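Local coordinates for Alpha/beta fold hydrolase (Pseudomonas aeruginosa, PDB 6I8W), which degrades membrane phospholipids as a membrane phospholipase A and is a bacterial virulence factor, at residues L50-L55 / G100-P105; G72-N77 / A93-G98; T250-G255 / P271-P276; V154-L159 / A302-V307. All coordinates share one frame; numbering follows the deposited sequence.

Contact 1: L50-L55 / G100-P105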
# COMPACT_ATOMS: atom_id res chain seq x y z
N LEU A 50 1.81 3.60 19.29
CA LEU A 50 2.42 2.79 18.25
C LEU A 50 3.35 3.66 17.42
O LEU A 50 2.99 4.76 17.02
CB LEU A 50 1.37 2.18 17.32
CG LEU A 50 0.24 1.32 17.89
CD1 LEU A 50 -0.52 0.68 16.74
CD2 LEU A 50 0.76 0.28 18.88
N GLU A 51 4.53 3.13 17.10
CA GLU A 51 5.42 3.86 16.21
C GLU A 51 4.97 3.68 14.78
O GLU A 51 4.87 2.57 14.27
CB GLU A 51 6.87 3.39 16.36
CG GLU A 51 7.82 4.15 15.45
CD GLU A 51 9.25 4.11 15.95
OE1 GLU A 51 9.46 3.75 17.13
OE2 GLU A 51 10.17 4.44 15.17
N ILE A 52 4.66 4.79 14.13
CA ILE A 52 4.25 4.74 12.74
C ILE A 52 5.33 5.38 11.88
O ILE A 52 5.61 6.57 12.02
CB ILE A 52 2.91 5.43 12.55
CG1 ILE A 52 1.85 4.70 13.40
CG2 ILE A 52 2.55 5.49 11.05
CD1 ILE A 52 0.43 5.10 13.06
N ALA A 53 5.94 4.57 11.01
CA ALA A 53 6.94 5.07 10.08
C ALA A 53 6.24 5.68 8.88
O ALA A 53 5.19 5.19 8.44
CB ALA A 53 7.89 3.93 9.62
N TYR A 54 6.80 6.76 8.34
CA TYR A 54 6.20 7.36 7.16
C TYR A 54 7.21 8.09 6.32
O TYR A 54 8.29 8.43 6.79
CB TYR A 54 5.04 8.30 7.54
CG TYR A 54 5.40 9.55 8.35
CD1 TYR A 54 5.56 9.49 9.73
CD2 TYR A 54 5.53 10.80 7.72
CE1 TYR A 54 5.87 10.63 10.48
CE2 TYR A 54 5.83 11.96 8.47
CZ TYR A 54 6.00 11.86 9.84
OH TYR A 54 6.30 12.99 10.58
N LEU A 55 6.86 8.28 5.06
CA LEU A 55 7.64 9.11 4.16
C LEU A 55 6.94 10.43 3.99
O LEU A 55 5.69 10.49 4.02
CB LEU A 55 7.82 8.44 2.80
CG LEU A 55 8.56 7.10 2.82
CD1 LEU A 55 8.56 6.49 1.43
CD2 LEU A 55 9.99 7.28 3.33
N GLY A 100 5.41 -2.91 7.26
CA GLY A 100 6.57 -2.06 7.03
C GLY A 100 7.44 -1.89 8.26
O GLY A 100 7.76 -2.86 8.93
N ASP A 101 7.80 -0.65 8.58
CA ASP A 101 8.65 -0.41 9.75
C ASP A 101 7.85 0.11 10.94
O ASP A 101 8.43 0.59 11.89
CB ASP A 101 9.76 0.59 9.41
CG ASP A 101 10.74 0.06 8.36
OD1 ASP A 101 11.11 -1.13 8.42
OD2 ASP A 101 11.13 0.83 7.47
N SER A 102 6.52 0.04 10.87
CA SER A 102 5.68 0.50 11.97
C SER A 102 5.54 -0.58 13.05
O SER A 102 5.85 -1.74 12.80
CB SER A 102 4.30 0.92 11.45
OG SER A 102 4.39 2.13 10.70
N SER A 103 5.05 -0.21 14.23
CA SER A 103 4.83 -1.18 15.31
C SER A 103 3.87 -2.28 14.87
O SER A 103 2.94 -2.02 14.11
CB SER A 103 4.26 -0.50 16.58
OG SER A 103 5.18 0.41 17.14
N LYS A 104 4.10 -3.48 15.38
CA LYS A 104 3.26 -4.64 15.10
C LYS A 104 2.85 -5.38 16.38
O LYS A 104 3.23 -6.54 16.58
CB LYS A 104 4.00 -5.60 14.16
CG LYS A 104 4.50 -4.92 12.86
CD LYS A 104 5.36 -5.85 12.01
CE LYS A 104 5.87 -5.14 10.75
NZ LYS A 104 6.78 -4.01 11.08
N PRO A 105 2.05 -4.73 17.24
CA PRO A 105 1.61 -5.38 18.49
C PRO A 105 0.86 -6.68 18.21
O PRO A 105 -0.05 -6.70 17.38
CB PRO A 105 0.66 -4.35 19.13
CG PRO A 105 0.78 -3.13 18.35
CD PRO A 105 1.39 -3.43 17.02

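Contact 2: G72-N77 / A93-G98. With MYR (myristic acid), chain C.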
# COMPACT_ATOMS: atom_id res chain seq x y z
N GLY A 72 0.16 -6.51 3.19
CA GLY A 72 1.49 -7.07 3.01
C GLY A 72 2.48 -6.11 2.38
O GLY A 72 3.66 -6.44 2.26
N ALA A 73 2.00 -4.92 1.99
CA ALA A 73 2.85 -3.92 1.35
C ALA A 73 3.38 -2.89 2.36
O ALA A 73 3.30 -3.10 3.57
CB ALA A 73 2.05 -3.18 0.21
N ASP A 74 3.92 -1.79 1.86
CA ASP A 74 4.42 -0.73 2.74
C ASP A 74 4.50 0.59 1.97
O ASP A 74 4.13 0.66 0.80
CB ASP A 74 5.79 -1.09 3.36
CG ASP A 74 6.88 -1.36 2.31
OD1 ASP A 74 6.96 -0.65 1.29
OD2 ASP A 74 7.67 -2.29 2.51
N LYS A 75 5.00 1.62 2.63
CA LYS A 75 5.02 2.97 2.07
C LYS A 75 5.89 3.05 0.81
O LYS A 75 5.69 3.94 -0.03
CB LYS A 75 5.50 3.98 3.12
CG LYS A 75 6.91 3.74 3.64
CD LYS A 75 7.13 4.49 4.95
CE LYS A 75 8.54 4.31 5.48
NZ LYS A 75 8.87 2.87 5.72
N ASP A 76 6.87 2.15 0.66
CA ASP A 76 7.73 2.21 -0.54
C ASP A 76 6.99 1.77 -1.82
O ASP A 76 7.52 1.97 -2.91
CB ASP A 76 8.98 1.34 -0.36
CG ASP A 76 10.00 1.97 0.59
OD1 ASP A 76 10.19 3.21 0.53
OD2 ASP A 76 10.63 1.24 1.37
N ASN A 77 5.79 1.21 -1.70
CA ASN A 77 4.93 0.98 -2.88
C ASN A 77 4.66 2.26 -3.68
O ASN A 77 4.34 2.20 -4.87
CB ASN A 77 3.58 0.38 -2.49
CG ASN A 77 3.54 -1.13 -2.56
OD1 ASN A 77 2.49 -1.70 -2.85
ND2 ASN A 77 4.66 -1.79 -2.31
N ALA A 93 3.24 9.20 2.90
CA ALA A 93 2.91 7.79 2.76
C ALA A 93 3.32 7.05 4.04
O ALA A 93 4.51 7.01 4.37
CB ALA A 93 3.61 7.19 1.54
N LEU A 94 2.36 6.51 4.79
CA LEU A 94 2.68 5.81 6.04
C LEU A 94 2.76 4.29 5.88
O LEU A 94 2.18 3.71 4.95
CB LEU A 94 1.66 6.14 7.16
CG LEU A 94 0.34 5.35 7.19
CD1 LEU A 94 -0.46 5.64 8.48
CD2 LEU A 94 -0.52 5.63 5.95
N ASP A 95 3.50 3.66 6.79
CA ASP A 95 3.38 2.23 7.02
C ASP A 95 2.26 2.02 8.01
O ASP A 95 2.34 2.47 9.16
CB ASP A 95 4.68 1.62 7.60
CG ASP A 95 5.80 1.55 6.58
OD1 ASP A 95 5.49 1.51 5.37
OD2 ASP A 95 6.97 1.50 7.00
N LEU A 96 1.20 1.33 7.61
CA LEU A 96 0.15 0.99 8.57
C LEU A 96 0.73 0.12 9.69
O LEU A 96 1.61 -0.70 9.44
CB LEU A 96 -0.99 0.25 7.88
CG LEU A 96 -1.80 1.10 6.88
CD1 LEU A 96 -2.63 0.19 5.98
CD2 LEU A 96 -2.70 2.09 7.61
N PRO A 97 0.26 0.34 10.94
CA PRO A 97 0.54 -0.61 12.01
C PRO A 97 0.30 -2.04 11.53
O PRO A 97 -0.68 -2.28 10.80
CB PRO A 97 -0.47 -0.21 13.10
CG PRO A 97 -0.66 1.27 12.88
CD PRO A 97 -0.59 1.46 11.39
N GLY A 98 1.21 -2.94 11.89
CA GLY A 98 1.19 -4.31 11.40
C GLY A 98 2.11 -4.54 10.20
O GLY A 98 2.44 -5.69 9.89
C1 MYR C . -0.72 -5.68 -2.50
O1 MYR C . -1.10 -4.49 -2.42
O2 MYR C . -1.48 -6.64 -2.22
C2 MYR C . 0.67 -5.98 -3.03
C3 MYR C . 1.40 -4.67 -3.33
C4 MYR C . 2.66 -4.91 -4.17
C5 MYR C . 3.72 -5.67 -3.40
C6 MYR C . 5.03 -5.67 -4.19
C7 MYR C . 6.14 -4.94 -3.44
C8 MYR C . 6.97 -4.09 -4.40
C9 MYR C . 8.46 -4.14 -4.08
C10 MYR C . 8.94 -2.82 -3.48
C11 MYR C . 10.46 -2.73 -3.45
C12 MYR C . 10.90 -1.61 -2.51
C13 MYR C . 12.22 -1.01 -2.96
C14 MYR C . 12.19 0.50 -2.80

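Contact 3: T250-G255 / P271-P276. With CO2 (carbon dioxide), chain G.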
# COMPACT_ATOMS: atom_id res chain seq x y z
N THR A 250 -14.68 11.20 -5.53
CA THR A 250 -14.04 9.91 -5.35
C THR A 250 -13.61 9.34 -6.70
O THR A 250 -14.44 9.13 -7.60
CB THR A 250 -14.99 8.91 -4.65
OG1 THR A 250 -15.32 9.42 -3.35
CG2 THR A 250 -14.34 7.54 -4.49
N LEU A 251 -12.32 9.10 -6.84
CA LEU A 251 -11.78 8.48 -8.03
C LEU A 251 -11.76 6.97 -7.84
O LEU A 251 -11.22 6.47 -6.85
CB LEU A 251 -10.37 9.00 -8.32
CG LEU A 251 -9.63 8.29 -9.47
CD1 LEU A 251 -10.38 8.48 -10.80
CD2 LEU A 251 -8.17 8.83 -9.59
N LEU A 252 -12.35 6.25 -8.79
CA LEU A 252 -12.27 4.80 -8.85
C LEU A 252 -11.28 4.45 -9.95
O LEU A 252 -11.57 4.69 -11.12
CB LEU A 252 -13.65 4.17 -9.15
CG LEU A 252 -14.77 4.64 -8.23
CD1 LEU A 252 -16.11 4.01 -8.61
CD2 LEU A 252 -14.40 4.33 -6.77
N LEU A 253 -10.12 3.91 -9.59
CA LEU A 253 -9.11 3.59 -10.61
C LEU A 253 -8.73 2.12 -10.52
O LEU A 253 -8.41 1.62 -9.43
CB LEU A 253 -7.87 4.49 -10.46
CG LEU A 253 -6.77 4.37 -11.53
CD1 LEU A 253 -6.04 5.70 -11.76
CD2 LEU A 253 -5.76 3.26 -11.16
N TRP A 254 -8.73 1.43 -11.66
CA TRP A 254 -8.48 -0.01 -11.70
C TRP A 254 -7.50 -0.39 -12.79
O TRP A 254 -7.43 0.28 -13.82
CB TRP A 254 -9.79 -0.79 -11.93
CG TRP A 254 -10.05 -1.86 -10.88
CD1 TRP A 254 -9.76 -3.19 -10.98
CD2 TRP A 254 -10.64 -1.66 -9.60
NE1 TRP A 254 -10.14 -3.84 -9.82
CE2 TRP A 254 -10.68 -2.92 -8.95
CE3 TRP A 254 -11.14 -0.54 -8.92
CZ2 TRP A 254 -11.20 -3.09 -7.67
CZ3 TRP A 254 -11.65 -0.72 -7.64
CH2 TRP A 254 -11.68 -1.98 -7.03
N GLY A 255 -6.73 -1.45 -12.56
CA GLY A 255 -6.07 -2.16 -13.64
C GLY A 255 -7.08 -3.17 -14.18
O GLY A 255 -7.63 -3.93 -13.40
N PRO A 271 -22.76 3.61 -8.68
CA PRO A 271 -24.11 4.09 -8.30
C PRO A 271 -24.22 4.55 -6.85
O PRO A 271 -25.17 5.25 -6.50
CB PRO A 271 -25.00 2.86 -8.50
CG PRO A 271 -24.24 1.93 -9.33
CD PRO A 271 -22.79 2.18 -9.02
N LEU A 272 -23.30 4.10 -6.00
CA LEU A 272 -23.41 4.35 -4.56
C LEU A 272 -22.67 5.62 -4.14
O LEU A 272 -22.82 6.07 -3.00
CB LEU A 272 -22.88 3.14 -3.77
CG LEU A 272 -23.54 1.78 -4.03
CD1 LEU A 272 -22.80 0.68 -3.29
CD2 LEU A 272 -25.01 1.79 -3.62
N LEU A 273 -21.90 6.20 -5.05
CA LEU A 273 -21.11 7.39 -4.74
C LEU A 273 -21.75 8.67 -5.27
O LEU A 273 -22.25 8.69 -6.40
CB LEU A 273 -19.69 7.26 -5.31
CG LEU A 273 -18.79 6.23 -4.61
CD1 LEU A 273 -17.62 5.88 -5.51
CD2 LEU A 273 -18.32 6.79 -3.27
N LYS A 274 -21.71 9.73 -4.48
CA LYS A 274 -22.27 11.02 -4.89
C LYS A 274 -21.49 11.61 -6.05
O LYS A 274 -22.07 12.14 -7.00
CB LYS A 274 -22.29 12.01 -3.72
CG LYS A 274 -23.17 11.59 -2.54
CD LYS A 274 -23.18 12.67 -1.45
CE LYS A 274 -23.87 12.19 -0.19
NZ LYS A 274 -25.24 11.66 -0.46
N ARG A 275 -20.16 11.53 -5.98
CA ARG A 275 -19.29 12.17 -6.96
C ARG A 275 -18.17 11.26 -7.46
O ARG A 275 -17.00 11.51 -7.17
CB ARG A 275 -18.70 13.46 -6.37
CG ARG A 275 -19.74 14.49 -5.91
CD ARG A 275 -19.06 15.74 -5.37
NE ARG A 275 -18.12 16.32 -6.33
CZ ARG A 275 -17.31 17.34 -6.06
NH1 ARG A 275 -17.32 17.90 -4.85
NH2 ARG A 275 -16.47 17.79 -6.98
N PRO A 276 -18.53 10.23 -8.25
CA PRO A 276 -17.51 9.29 -8.72
C PRO A 276 -16.84 9.75 -10.01
O PRO A 276 -17.49 10.31 -10.88
CB PRO A 276 -18.32 8.01 -8.95
CG PRO A 276 -19.68 8.50 -9.38
CD PRO A 276 -19.89 9.85 -8.70
C CO2 G . -25.78 8.40 -4.32
O1 CO2 G . -25.80 9.19 -5.14
O2 CO2 G . -25.76 7.62 -3.50

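Contact 4: V154-L159 / A302-V307. With CO2 (carbon dioxide), chain H.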
# COMPACT_ATOMS: atom_id res chain seq x y z
N VAL A 154 -11.77 15.33 4.53
CA VAL A 154 -11.31 14.71 3.30
C VAL A 154 -11.70 15.51 2.06
O VAL A 154 -12.88 15.66 1.74
CB VAL A 154 -11.85 13.28 3.19
CG1 VAL A 154 -11.37 12.62 1.90
CG2 VAL A 154 -11.40 12.45 4.41
N LEU A 155 -10.69 16.02 1.36
CA LEU A 155 -10.90 16.86 0.19
C LEU A 155 -11.17 16.04 -1.07
O LEU A 155 -11.87 16.48 -1.97
CB LEU A 155 -9.69 17.76 -0.03
CG LEU A 155 -9.33 18.68 1.14
CD1 LEU A 155 -7.97 19.32 0.89
CD2 LEU A 155 -10.41 19.75 1.36
N SER A 156 -10.56 14.86 -1.15
CA SER A 156 -10.86 13.94 -2.25
C SER A 156 -10.39 12.55 -1.85
O SER A 156 -9.58 12.40 -0.93
CB SER A 156 -10.19 14.38 -3.56
OG SER A 156 -8.79 14.11 -3.54
N LEU A 157 -10.89 11.56 -2.57
CA LEU A 157 -10.61 10.16 -2.27
C LEU A 157 -10.29 9.44 -3.56
O LEU A 157 -11.01 9.56 -4.55
CB LEU A 157 -11.80 9.52 -1.58
CG LEU A 157 -11.76 8.00 -1.39
CD1 LEU A 157 -10.65 7.62 -0.41
CD2 LEU A 157 -13.13 7.51 -0.90
N ALA A 158 -9.19 8.69 -3.57
CA ALA A 158 -8.84 7.88 -4.72
C ALA A 158 -8.75 6.44 -4.25
O ALA A 158 -7.95 6.10 -3.36
CB ALA A 158 -7.52 8.34 -5.37
N LEU A 159 -9.59 5.61 -4.84
CA LEU A 159 -9.63 4.20 -4.51
C LEU A 159 -8.96 3.47 -5.65
O LEU A 159 -9.50 3.40 -6.74
CB LEU A 159 -11.08 3.73 -4.30
CG LEU A 159 -11.79 4.42 -3.14
CD1 LEU A 159 -13.27 3.99 -3.04
CD2 LEU A 159 -11.05 4.12 -1.83
N ALA A 302 -4.87 14.56 -13.03
CA ALA A 302 -5.97 15.08 -13.84
C ALA A 302 -7.23 15.17 -12.98
O ALA A 302 -7.95 16.16 -13.00
CB ALA A 302 -6.20 14.20 -15.07
N PHE A 303 -7.49 14.09 -12.25
CA PHE A 303 -8.60 14.03 -11.30
C PHE A 303 -8.52 15.17 -10.29
O PHE A 303 -9.48 15.91 -10.11
CB PHE A 303 -8.61 12.66 -10.58
CG PHE A 303 -9.47 12.62 -9.34
CD1 PHE A 303 -10.85 12.58 -9.43
CD2 PHE A 303 -8.88 12.60 -8.07
CE1 PHE A 303 -11.65 12.53 -8.29
CE2 PHE A 303 -9.67 12.54 -6.92
CZ PHE A 303 -11.04 12.50 -7.03
N LEU A 304 -7.36 15.34 -9.66
CA LEU A 304 -7.16 16.41 -8.67
C LEU A 304 -7.37 17.80 -9.27
O LEU A 304 -7.89 18.71 -8.61
CB LEU A 304 -5.76 16.33 -8.08
CG LEU A 304 -5.49 15.11 -7.20
CD1 LEU A 304 -4.01 15.07 -6.84
CD2 LEU A 304 -6.36 15.18 -5.93
N ASP A 305 -6.92 17.98 -10.50
CA ASP A 305 -7.11 19.27 -11.19
C ASP A 305 -8.61 19.58 -11.30
O ASP A 305 -9.04 20.70 -11.04
CB ASP A 305 -6.50 19.25 -12.59
CG ASP A 305 -4.99 19.45 -12.58
OD1 ASP A 305 -4.41 19.74 -11.51
OD2 ASP A 305 -4.38 19.33 -13.67
N GLY A 306 -9.39 18.58 -11.68
CA GLY A 306 -10.84 18.76 -11.73
C GLY A 306 -11.41 19.11 -10.37
O GLY A 306 -12.20 20.03 -10.25
N VAL A 307 -11.01 18.37 -9.34
CA VAL A 307 -11.49 18.65 -7.98
C VAL A 307 -11.18 20.09 -7.54
O VAL A 307 -12.04 20.76 -6.97
CB VAL A 307 -10.91 17.66 -6.98
CG1 VAL A 307 -11.25 18.07 -5.56
CG2 VAL A 307 -11.45 16.26 -7.29
C CO2 H . -6.14 20.08 -6.20
O1 CO2 H . -7.17 19.66 -6.00
O2 CO2 H . -5.11 20.48 -6.41

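Contact 1: L50-L55 / G100-P105
L50 meets P105 at the start of the strand: its CD2 presses on CG of the proline ring at 3.5 Å, tighter than usual for two carbons, and the two side chains cross obliquely. E51 follows, gripped through its backbone by S103. The N-H of E51 points to S103 OG (2.8 Å), while E51 O accepts from S103 N at 2.8 Å, with the donor in the carbonyl plane. S103 OG lies anti to its own carbonyl carbon (chi1 -64°), beside the backbone N, which lets the hydroxyl and the N-H of one residue reach both backbone groups of E51. I52 CA lies 3.3 Å from S102 OG. A53 N then donates to that same S102 OG (2.9 Å), and the hydroxyl in turn bonds D95 O, so it links strand 50-57 to the residue that follows strand 90-94. A53 CB packs on D101 CB at 3.8 Å. Residues 101-105 run nearly antiparallel to 50-53 (166°), and the loop takes up a place beside strand 50-57 beyond the end of strand 90-94, bonding partly through serine hydroxyls. On its other edge, strand 50-57 pairs with strand 41-47, and the I52 side chain touches F122 of helix 112-125.

Contact 2: G72-N77 / A93-G98
K75 and D95 are joined by a bidentate polar grip in which each carboxylate oxygen takes a different nitrogen. D95 OD2 receives K75 NZ in a salt bridge of 2.7 Å, the ammonium standing above the carboxylate plane by 35°. D95 OD1 accepts the backbone N-H of K75 at 2.8 Å, met nearly along its own C-O axis. A chi1 of 61° places K75 CG between the backbone N and the carbonyl carbon, 3.2 Å from D95 OD1; the chain then bends at chi4, where NZ meets OD2. Next to it, D74 OD1 accepts from D76 N, an Asx turn that shapes the start of the short 3-10 segment. Packing continues outward from this pair: K75 CB rests 3.4 Å from A93 O and 4.0 Å from A93 CB, and at the end of the 72-77 segment N77 OD1 approaches C3 of the myristic acid at 3.2 Å. D95 OD2 also takes the N-H of D101. A buried carboxylate held by three N-H donors is probably kept ionised, and the pairing fixes the loop lining the fatty acid to the end of strand 90-94.

Contact 3: T250-G255 / P271-P276
The flat peptide group linking R275 to P276 meets T250 through its carbonyl: T250 N donates to R275 O over 2.9 Å, with the donor tilted 28° from the carbonyl plane and the N-H almost straight on the oxygen (172°). On the following residue P276 CA approaches T250 O at 3.3 Å as a CA-H...O contact. T250 and P276 thus form a parallel bridge, which T250 continues by a backbone bond to S277. Strands 250-255 and 276-281, parallel neighbours joined through helix 265-269, make a beta-alpha-beta crossover, and this contact lies where its second strand begins.

Beyond the backbone, the side-chain contact is apolar and centres on L273. Its CG is anti to the carbonyl carbon (chi1 -71°), beside the backbone N. CD1 is shared, 3.8 Å from T250 CG2 and 3.8 Å from L252 CD2; the leucine crosses T250 at about a right angle but meets L252 tip to tip. T250 OG1 is hydrogen-bonded to A248 O.

P271 to K274 line a site of bound carbon dioxide, whose O2 lies 3.4 Å from L272 O. One nearly straight hydrogen bond between the segments and a CA-H...O contact set the register where the last strand begins, and L273 packs the loop against T250 and L252 by apolar contact.

Contact 4: V154-L159 / A302-V307
S156 OG is the polar atom at the centre of this contact, touched by two helix side chains and hydrogen-bonded to H132 ND1 on the neighbouring strand. L304 CD2 comes to 3.6 Å of it, and F303 CE2 lies 3.8 Å away, approached obliquely to the ring. The hydroxyl occupies the position between backbone N and carbonyl carbon (chi1 75°). F303 CG is anti to its backbone N (chi1 164°); the ring's CE2 and CZ reach the strand, CZ 3.8 Å from L157 O and again oblique to it. One face of that ring is packed by V307 CG2, one helical turn on, while V307 CG1 touches L155 O at 4.0 Å. Two apolar side chains thus touch a hydroxyl whose hydrogen-bond partner is H132. The carbonyl O of L304 lies 2.9 Å from O1 of a bound carbon dioxide. Y89 OH hydrogen-bonds to the carbon dioxide; H132 and R308 complete that pocket.

The 302-307 part of helix 293-308 packs on the sheet, its axis 10.1 Å from that of strand 156-159 and nearly antiparallel to it (157°). The strand stands between strands 131-136 and 250-255, and helix 138-149 covers L157 on the sheet's opposite face.

In the fold
From the N terminus, strand 50-57 opens contact 1, which closes when the chain reaches 100-105 after strand 90-94. Contact 2 is nested inside that loop: 72-77 and 93-98 lie between its ends, and the two touch. Contacts 1 and 2 thus tie neighbouring strands at one side of the mixed alpha/beta hydrolase sheet to the loops beside them. Contact 4 opens later, at strand 154-160, and closes only at the C-terminal helix 293-308, enclosing contact 3. Those two also touch, since strands 154-160 and 250-255 pair through L251. Contacts 1 and 3 lie about 30 Å apart between centres, on opposite sides of the chain's centre.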